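Local coordinates for 3-oxoacyl-[acyl-carrier-protein] synthase 2 (Rickettsia rickettsii, PDB 4JGA) that probably elongates fatty acyl chains by condensing an acyl group with malonyl-acyl carrier protein, as a beta-ketoacyl-ACP synthase of the thiolase superfamily, at residues A[18-30]-A[360-374]. Sequence-based numbering, arbitrary orientation.
Sequences VVITGLGLVTPVG and SIGHLLGAAGSVEFI. With K (potassium ion), chain C.
Ile374 is wedged against strand 18-26 between Leu23 and Leu25. Its CG1, anti to the carbonyl carbon (chi1 -69°), carries CD1 to within 3.2 Å of Gly24 O, a methyl pressed closely on a backbone carbonyl oxygen. Its CG2 lies 3.6 Å from CD1 of Leu25, the two chains running alongside in opposed directions. The other branch of Leu25, CD2, rests on Val371 CG2 at 3.8 Å. Beyond the classic bulge at Thr21 and Gly22, Ile20 and Phe373 come from opposite directions, Ile20 CD1 lying oblique to the ring and 3.4 Å from Phe373 CZ.

This is helix-on-sheet packing within the thiolase fold: helix 368-374 of the C-terminal half crosses strand 18-26 of the N-terminal half at -125°.

After the strand, the type I turn 27-30 packs on the end of helix 358-361. The side chains of Pro28 and Ile361 cross at about a right angle, with Pro28 CD 3.9 Å from Ile361 CB, and Val29 CG2 touches Ile361 CG2.

Polar bonds stay within each segment or lead outward. Thr27 OG1 accepts from Val29 N (3.2 Å), an ST turn, and also has Ser36 as a partner. Glu372 leaves the helix on the side away from the strand; its OE1 binds the potassium ion at 2.6 Å, alongside Asn324, Ala325, Ser417 and Asn418, while OE2 forms a salt bridge with Lys358.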
ATOM      1  N   VAL A  18      -2.574  -7.486  21.791  1.00 12.85           N
ATOM      2  CA  VAL A  18      -2.126  -8.141  20.570  1.00 11.93           C
ATOM      3  C   VAL A  18      -0.755  -8.794  20.752  1.00 11.69           C
ATOM      4  O   VAL A  18       0.229  -8.138  21.124  1.00 11.67           O
ATOM      5  CB  VAL A  18      -2.040  -7.141  19.408  1.00 11.44           C
ATOM      6  CG1 VAL A  18      -1.623  -7.829  18.119  1.00 10.75           C
ATOM      7  CG2 VAL A  18      -3.360  -6.413  19.254  1.00 11.81           C
ATOM      8  N   VAL A  19      -0.704 -10.091  20.476  1.00 11.51           N
ATOM      9  CA  VAL A  19       0.503 -10.872  20.676  1.00 11.43           C
ATOM     10  C   VAL A  19       0.980 -11.446  19.353  1.00 10.93           C
ATOM     11  O   VAL A  19       0.227 -11.485  18.356  1.00 10.63           O
ATOM     12  CB  VAL A  19       0.300 -11.988  21.742  1.00 12.03           C
ATOM     13  CG1 VAL A  19       0.031 -11.377  23.113  1.00 12.68           C
ATOM     14  CG2 VAL A  19      -0.813 -12.938  21.375  1.00 12.18           C
ATOM     15  N   ILE A  20       2.243 -11.834  19.352  1.00 10.89           N
ATOM     16  CA  ILE A  20       2.932 -12.403  18.213  1.00 10.59           C
ATOM     17  C   ILE A  20       2.968 -13.923  18.413  1.00 11.21           C
ATOM     18  O   ILE A  20       3.590 -14.408  19.392  1.00 11.56           O
ATOM     19  CB  ILE A  20       4.384 -11.908  18.164  1.00 10.41           C
ATOM     20  CG1 ILE A  20       4.467 -10.360  18.204  1.00 10.22           C
ATOM     21  CG2 ILE A  20       5.076 -12.434  16.921  1.00 10.22           C
ATOM     22  CD1 ILE A  20       5.853  -9.839  18.608  1.00 10.34           C
ATOM     23  N   THR A  21       2.343 -14.674  17.494  1.00 11.25           N
ATOM     24  CA  THR A  21       2.245 -16.108  17.625  1.00 11.91           C
ATOM     25  C   THR A  21       2.905 -16.896  16.488  1.00 12.11           C
ATOM     26  O   THR A  21       2.845 -18.127  16.501  1.00 13.00           O
ATOM     27  CB  THR A  21       0.774 -16.553  17.725  1.00 12.35           C
ATOM     28  OG1 THR A  21       0.063 -16.159  16.527  1.00 12.03           O
ATOM     29  CG2 THR A  21       0.089 -15.895  18.961  1.00 12.49           C
ATOM     30  N   GLY A  22       3.524 -16.226  15.516  1.00 11.60           N
ATOM     31  CA  GLY A  22       4.236 -16.920  14.424  1.00 11.65           C
ATOM     32  C   GLY A  22       5.259 -16.037  13.738  1.00 11.14           C
ATOM     33  O   GLY A  22       5.011 -14.847  13.578  1.00 10.62           O
ATOM     34  N   LEU A  23       6.400 -16.624  13.344  1.00 11.36           N
ATOM     35  CA  LEU A  23       7.489 -15.914  12.673  1.00 11.00           C
ATOM     36  C   LEU A  23       7.899 -16.629  11.402  1.00 11.34           C
ATOM     37  O   LEU A  23       7.926 -17.869  11.346  1.00 11.78           O
ATOM     38  CB  LEU A  23       8.723 -15.791  13.543  1.00 11.20           C
ATOM     39  CG  LEU A  23       8.549 -15.346  15.002  1.00 11.36           C
ATOM     40  CD1 LEU A  23       9.877 -15.464  15.742  1.00 11.71           C
ATOM     41  CD2 LEU A  23       8.015 -13.912  15.085  1.00 10.78           C
ATOM     42  N   GLY A  24       8.197 -15.829  10.371  1.00 11.03           N
ATOM     43  CA  GLY A  24       8.651 -16.332   9.065  1.00 11.47           C
ATOM     44  C   GLY A  24       9.702 -15.425   8.451  1.00 11.32           C
ATOM     45  O   GLY A  24       9.524 -14.186   8.432  1.00 10.66           O
ATOM     46  N   LEU A  25      10.780 -16.023   7.927  1.00 11.90           N
ATOM     47  CA  LEU A  25      11.897 -15.256   7.366  1.00 11.95           C
ATOM     48  C   LEU A  25      12.503 -15.891   6.131  1.00 12.42           C
ATOM     49  O   LEU A  25      12.743 -17.096   6.100  1.00 13.23           O
ATOM     50  CB  LEU A  25      13.017 -15.090   8.408  1.00 12.10           C
ATOM     51  CG  LEU A  25      12.843 -14.042   9.468  1.00 11.67           C
ATOM     52  CD1 LEU A  25      13.970 -14.173  10.491  1.00 12.09           C
ATOM     53  CD2 LEU A  25      12.820 -12.631   8.885  1.00 11.19           C
ATOM     54  N   VAL A  26      12.755 -15.062   5.119  1.00 12.12           N
ATOM     55  CA  VAL A  26      13.661 -15.385   4.017  1.00 12.67           C
ATOM     56  C   VAL A  26      14.630 -14.221   3.900  1.00 12.31           C
ATOM     57  O   VAL A  26      14.219 -13.098   3.584  1.00 11.82           O
ATOM     58  CB  VAL A  26      12.941 -15.571   2.684  1.00 13.05           C
ATOM     59  CG1 VAL A  26      13.932 -15.894   1.577  1.00 13.77           C
ATOM     60  CG2 VAL A  26      11.928 -16.701   2.813  1.00 13.61           C
ATOM     61  N   THR A  27      15.896 -14.476   4.208  1.00 12.61           N
ATOM     62  CA  THR A  27      16.890 -13.399   4.277  1.00 12.39           C
ATOM     63  C   THR A  27      18.212 -13.806   3.611  1.00 13.02           C
ATOM     64  O   THR A  27      18.427 -14.971   3.305  1.00 13.76           O
ATOM     65  CB  THR A  27      17.188 -12.981   5.736  1.00 12.17           C
ATOM     66  OG1 THR A  27      18.078 -13.924   6.339  1.00 12.69           O
ATOM     67  CG2 THR A  27      15.884 -12.817   6.567  1.00 11.67           C
ATOM     68  N   PRO A  28      19.081 -12.839   3.353  1.00 12.78           N
ATOM     69  CA  PRO A  28      20.375 -13.134   2.797  1.00 13.58           C
ATOM     70  C   PRO A  28      21.282 -14.015   3.709  1.00 14.20           C
ATOM     71  O   PRO A  28      22.325 -14.462   3.258  1.00 14.96           O
ATOM     72  CB  PRO A  28      20.995 -11.755   2.626  1.00 13.23           C
ATOM     73  CG  PRO A  28      19.845 -10.881   2.376  1.00 12.41           C
ATOM     74  CD  PRO A  28      18.789 -11.399   3.296  1.00 12.13           C
ATOM     75  N   VAL A  29      20.890 -14.258   4.957  1.00 13.91           N
ATOM     76  CA  VAL A  29      21.622 -15.228   5.775  1.00 14.74           C
ATOM     77  C   VAL A  29      20.790 -16.425   6.215  1.00 15.04           C
ATOM     78  O   VAL A  29      21.176 -17.135   7.117  1.00 15.74           O
ATOM     79  CB  VAL A  29      22.283 -14.558   6.972  1.00 14.58           C
ATOM     80  CG1 VAL A  29      23.299 -13.543   6.486  1.00 14.59           C
ATOM     81  CG2 VAL A  29      21.257 -13.896   7.872  1.00 13.83           C
ATOM     82  N   GLY A  30      19.696 -16.727   5.524  1.00 14.89           N
ATOM     83  CA  GLY A  30      18.943 -17.947   5.840  1.00 15.45           C
ATOM     84  C   GLY A  30      17.573 -18.015   5.185  1.00 15.22           C
ATOM     85  O   GLY A  30      16.912 -16.983   4.996  1.00 14.43           O
ATOM     86  N   SER A 360      24.485  -6.818   8.648  1.00 12.68           N
ATOM     87  CA  SER A 360      24.654  -8.194   8.189  0.60 13.03           C
ATOM     88  C   SER A 360      23.943  -8.499   6.879  1.00 12.74           C
ATOM     89  O   SER A 360      24.527  -9.133   5.994  1.00 13.28           O
ATOM     90  CB  SER A 360      24.194  -9.192   9.228  0.60 12.96           C
ATOM     91  OG  SER A 360      23.874 -10.405   8.593  0.60 12.90           O
ATOM     92  N   ILE A 361      22.695  -8.079   6.737  1.00 12.09           N
ATOM     93  CA  ILE A 361      21.896  -8.471   5.556  1.00 11.84           C
ATOM     94  C   ILE A 361      21.602  -7.365   4.576  1.00 11.70           C
ATOM     95  O   ILE A 361      20.938  -7.594   3.561  1.00 11.49           O
ATOM     96  CB  ILE A 361      20.558  -9.131   5.958  1.00 11.25           C
ATOM     97  CG1 ILE A 361      19.661  -8.202   6.784  1.00 10.60           C
ATOM     98  CG2 ILE A 361      20.820 -10.418   6.727  1.00 11.64           C
ATOM     99  CD1 ILE A 361      18.265  -8.751   7.021  1.00 10.09           C
ATOM    100  N   GLY A 362      22.069  -6.167   4.874  1.00 11.89           N
ATOM    101  CA  GLY A 362      21.783  -5.042   4.017  1.00 11.97           C
ATOM    102  C   GLY A 362      20.385  -4.519   4.283  1.00 11.45           C
ATOM    103  O   GLY A 362      19.740  -4.817   5.324  1.00 11.26           O
ATOM    104  N   HIS A 363      19.925  -3.711   3.345  1.00 11.47           N
ATOM    105  CA  HIS A 363      18.678  -2.982   3.492  1.00 10.91           C
ATOM    106  C   HIS A 363      17.614  -3.620   2.583  1.00 10.42           C
ATOM    107  O   HIS A 363      17.625  -3.439   1.377  1.00 10.54           O
ATOM    108  CB  HIS A 363      18.942  -1.526   3.123  1.00 11.15           C
ATOM    109  CG  HIS A 363      17.804  -0.610   3.414  1.00 10.73           C
ATOM    110  ND1 HIS A 363      16.554  -1.064   3.780  1.00 10.37           N
ATOM    111  CD2 HIS A 363      17.715   0.739   3.344  1.00 10.74           C
ATOM    112  CE1 HIS A 363      15.752  -0.026   3.965  1.00 10.03           C
ATOM    113  NE2 HIS A 363      16.435   1.079   3.699  1.00 10.35           N
ATOM    114  N   LEU A 364      16.699  -4.370   3.186  1.00 10.05           N
ATOM    115  CA  LEU A 364      15.655  -5.093   2.441  1.00  9.73           C
ATOM    116  C   LEU A 364      14.454  -4.233   2.070  1.00  9.13           C
ATOM    117  O   LEU A 364      13.407  -4.739   1.678  1.00  8.86           O
ATOM    118  CB  LEU A 364      15.212  -6.323   3.236  1.00  9.74           C
ATOM    119  CG  LEU A 364      16.051  -7.585   3.010  1.00 10.36           C
ATOM    120  CD1 LEU A 364      17.501  -7.434   3.465  1.00 10.97           C
ATOM    121  CD2 LEU A 364      15.416  -8.796   3.697  1.00 10.32           C
ATOM    122  N   LEU A 365      14.636  -2.921   2.178  1.00  9.12           N
ATOM    123  CA  LEU A 365      13.674  -1.905   1.779  1.00  8.81           C
ATOM    124  C   LEU A 365      12.328  -2.153   2.450  1.00  8.26           C
ATOM    125  O   LEU A 365      12.249  -2.107   3.683  1.00  8.03           O
ATOM    126  CB  LEU A 365      13.579  -1.802   0.255  1.00  9.15           C
ATOM    127  CG  LEU A 365      14.919  -1.641  -0.438  1.00  9.81           C
ATOM    128  CD1 LEU A 365      14.673  -1.523  -1.901  1.00 10.09           C
ATOM    129  CD2 LEU A 365      15.691  -0.429   0.029  1.00 10.12           C
ATOM    130  N   GLY A 366      11.290  -2.466   1.682  1.00  7.97           N
ATOM    131  CA  GLY A 366       9.972  -2.710   2.297  1.00  7.64           C
ATOM    132  C   GLY A 366       9.914  -3.921   3.240  1.00  7.65           C
ATOM    133  O   GLY A 366       8.958  -4.075   4.030  1.00  7.34           O
ATOM    134  N   ALA A 367      10.880  -4.822   3.126  1.00  7.81           N
ATOM    135  CA  ALA A 367      10.912  -5.985   4.015  1.00  7.89           C
ATOM    136  C   ALA A 367      11.754  -5.720   5.243  1.00  7.95           C
ATOM    137  O   ALA A 367      11.741  -6.519   6.198  1.00  8.06           O
ATOM    138  CB  ALA A 367      11.437  -7.229   3.282  1.00  8.23           C
ATOM    139  N   ALA A 368      12.475  -4.597   5.261  1.00  8.11           N
ATOM    140  CA  ALA A 368      13.387  -4.350   6.366  1.00  8.36           C
ATOM    141  C   ALA A 368      12.688  -4.324   7.704  1.00  8.20           C
ATOM    142  O   ALA A 368      13.132  -4.936   8.677  1.00  8.29           O
ATOM    143  CB  ALA A 368      14.129  -3.049   6.153  1.00  8.66           C
ATOM    144  N   GLY A 369      11.590  -3.568   7.765  1.00  7.98           N
ATOM    145  CA  GLY A 369      10.922  -3.341   9.030  1.00  7.71           C
ATOM    146  C   GLY A 369      10.340  -4.590   9.644  1.00  7.78           C
ATOM    147  O   GLY A 369      10.260  -4.692  10.875  1.00  7.87           O
ATOM    148  N   SER A 370       9.882  -5.528   8.810  1.00  7.60           N
ATOM    149  CA  SER A 370       9.246  -6.716   9.332  1.00  7.65           C
ATOM    150  C   SER A 370      10.270  -7.786   9.694  1.00  8.09           C
ATOM    151  O   SER A 370      10.154  -8.455  10.729  1.00  8.34           O
ATOM    152  CB  SER A 370       8.226  -7.249   8.327  1.00  7.56           C
ATOM    153  OG  SER A 370       8.802  -7.484   7.061  1.00  7.51           O
ATOM    154  N   VAL A 371      11.292  -7.928   8.860  1.00  8.24           N
ATOM    155  CA  VAL A 371      12.445  -8.731   9.206  1.00  8.65           C
ATOM    156  C   VAL A 371      13.036  -8.281  10.559  1.00  8.95           C
ATOM    157  O   VAL A 371      13.356  -9.089  11.443  1.00  9.36           O
ATOM    158  CB  VAL A 371      13.491  -8.682   8.058  1.00  8.83           C
ATOM    159  CG1 VAL A 371      14.803  -9.294   8.479  1.00  9.41           C
ATOM    160  CG2 VAL A 371      12.977  -9.454   6.839  1.00  8.77           C
ATOM    161  N   GLU A 372      13.201  -6.976  10.722  1.00  8.80           N
ATOM    162  CA  GLU A 372      13.819  -6.456  11.923  1.00  9.19           C
ATOM    163  C   GLU A 372      12.902  -6.568  13.163  1.00  9.23           C
ATOM    164  O   GLU A 372      13.387  -6.730  14.295  1.00  9.78           O
ATOM    165  CB  GLU A 372      14.250  -5.022  11.675  1.00  9.13           C
ATOM    166  CG  GLU A 372      15.501  -4.970  10.808  1.00  9.44           C
ATOM    167  CD  GLU A 372      15.670  -3.675  10.018  1.00  9.41           C
ATOM    168  OE1 GLU A 372      15.058  -2.645  10.423  1.00  9.25           O
ATOM    169  OE2 GLU A 372      16.438  -3.694   9.007  1.00  9.54           O
ATOM    170  N   PHE A 373      11.601  -6.478  12.941  1.00  8.79           N
ATOM    171  CA  PHE A 373      10.606  -6.764  13.968  1.00  8.94           C
ATOM    172  C   PHE A 373      10.751  -8.201  14.492  1.00  9.50           C
ATOM    173  O   PHE A 373      10.677  -8.454  15.685  1.00  9.91           O
ATOM    174  CB  PHE A 373       9.202  -6.537  13.408  1.00  8.37           C
ATOM    175  CG  PHE A 373       8.086  -6.840  14.380  1.00  8.37           C
ATOM    176  CD1 PHE A 373       7.548  -8.102  14.457  1.00  8.48           C
ATOM    177  CD2 PHE A 373       7.587  -5.847  15.221  1.00  8.34           C
ATOM    178  CE1 PHE A 373       6.518  -8.404  15.337  1.00  8.72           C
ATOM    179  CE2 PHE A 373       6.557  -6.132  16.102  1.00  8.58           C
ATOM    180  CZ  PHE A 373       6.012  -7.416  16.165  1.00  8.72           C
ATOM    181  N   ILE A 374      10.945  -9.140  13.569  1.00  9.66           N
ATOM    182  CA  ILE A 374      11.213 -10.526  13.931  1.00  9.99           C
ATOM    183  C   ILE A 374      12.510 -10.681  14.738  1.00 10.44           C
ATOM    184  O   ILE A 374      12.520 -11.343  15.805  1.00 11.09           O
ATOM    185  CB  ILE A 374      11.186 -11.401  12.680  1.00 10.02           C
ATOM    186  CG1 ILE A 374       9.741 -11.474  12.153  1.00  9.85           C
ATOM    187  CG2 ILE A 374      11.717 -12.794  12.979  1.00 10.62           C
ATOM    188  CD1 ILE A 374       9.562 -12.018  10.744  1.00  9.83           C
TER
HETATM  189  K     K C 501      14.694  -1.616  12.824  1.00  9.08           K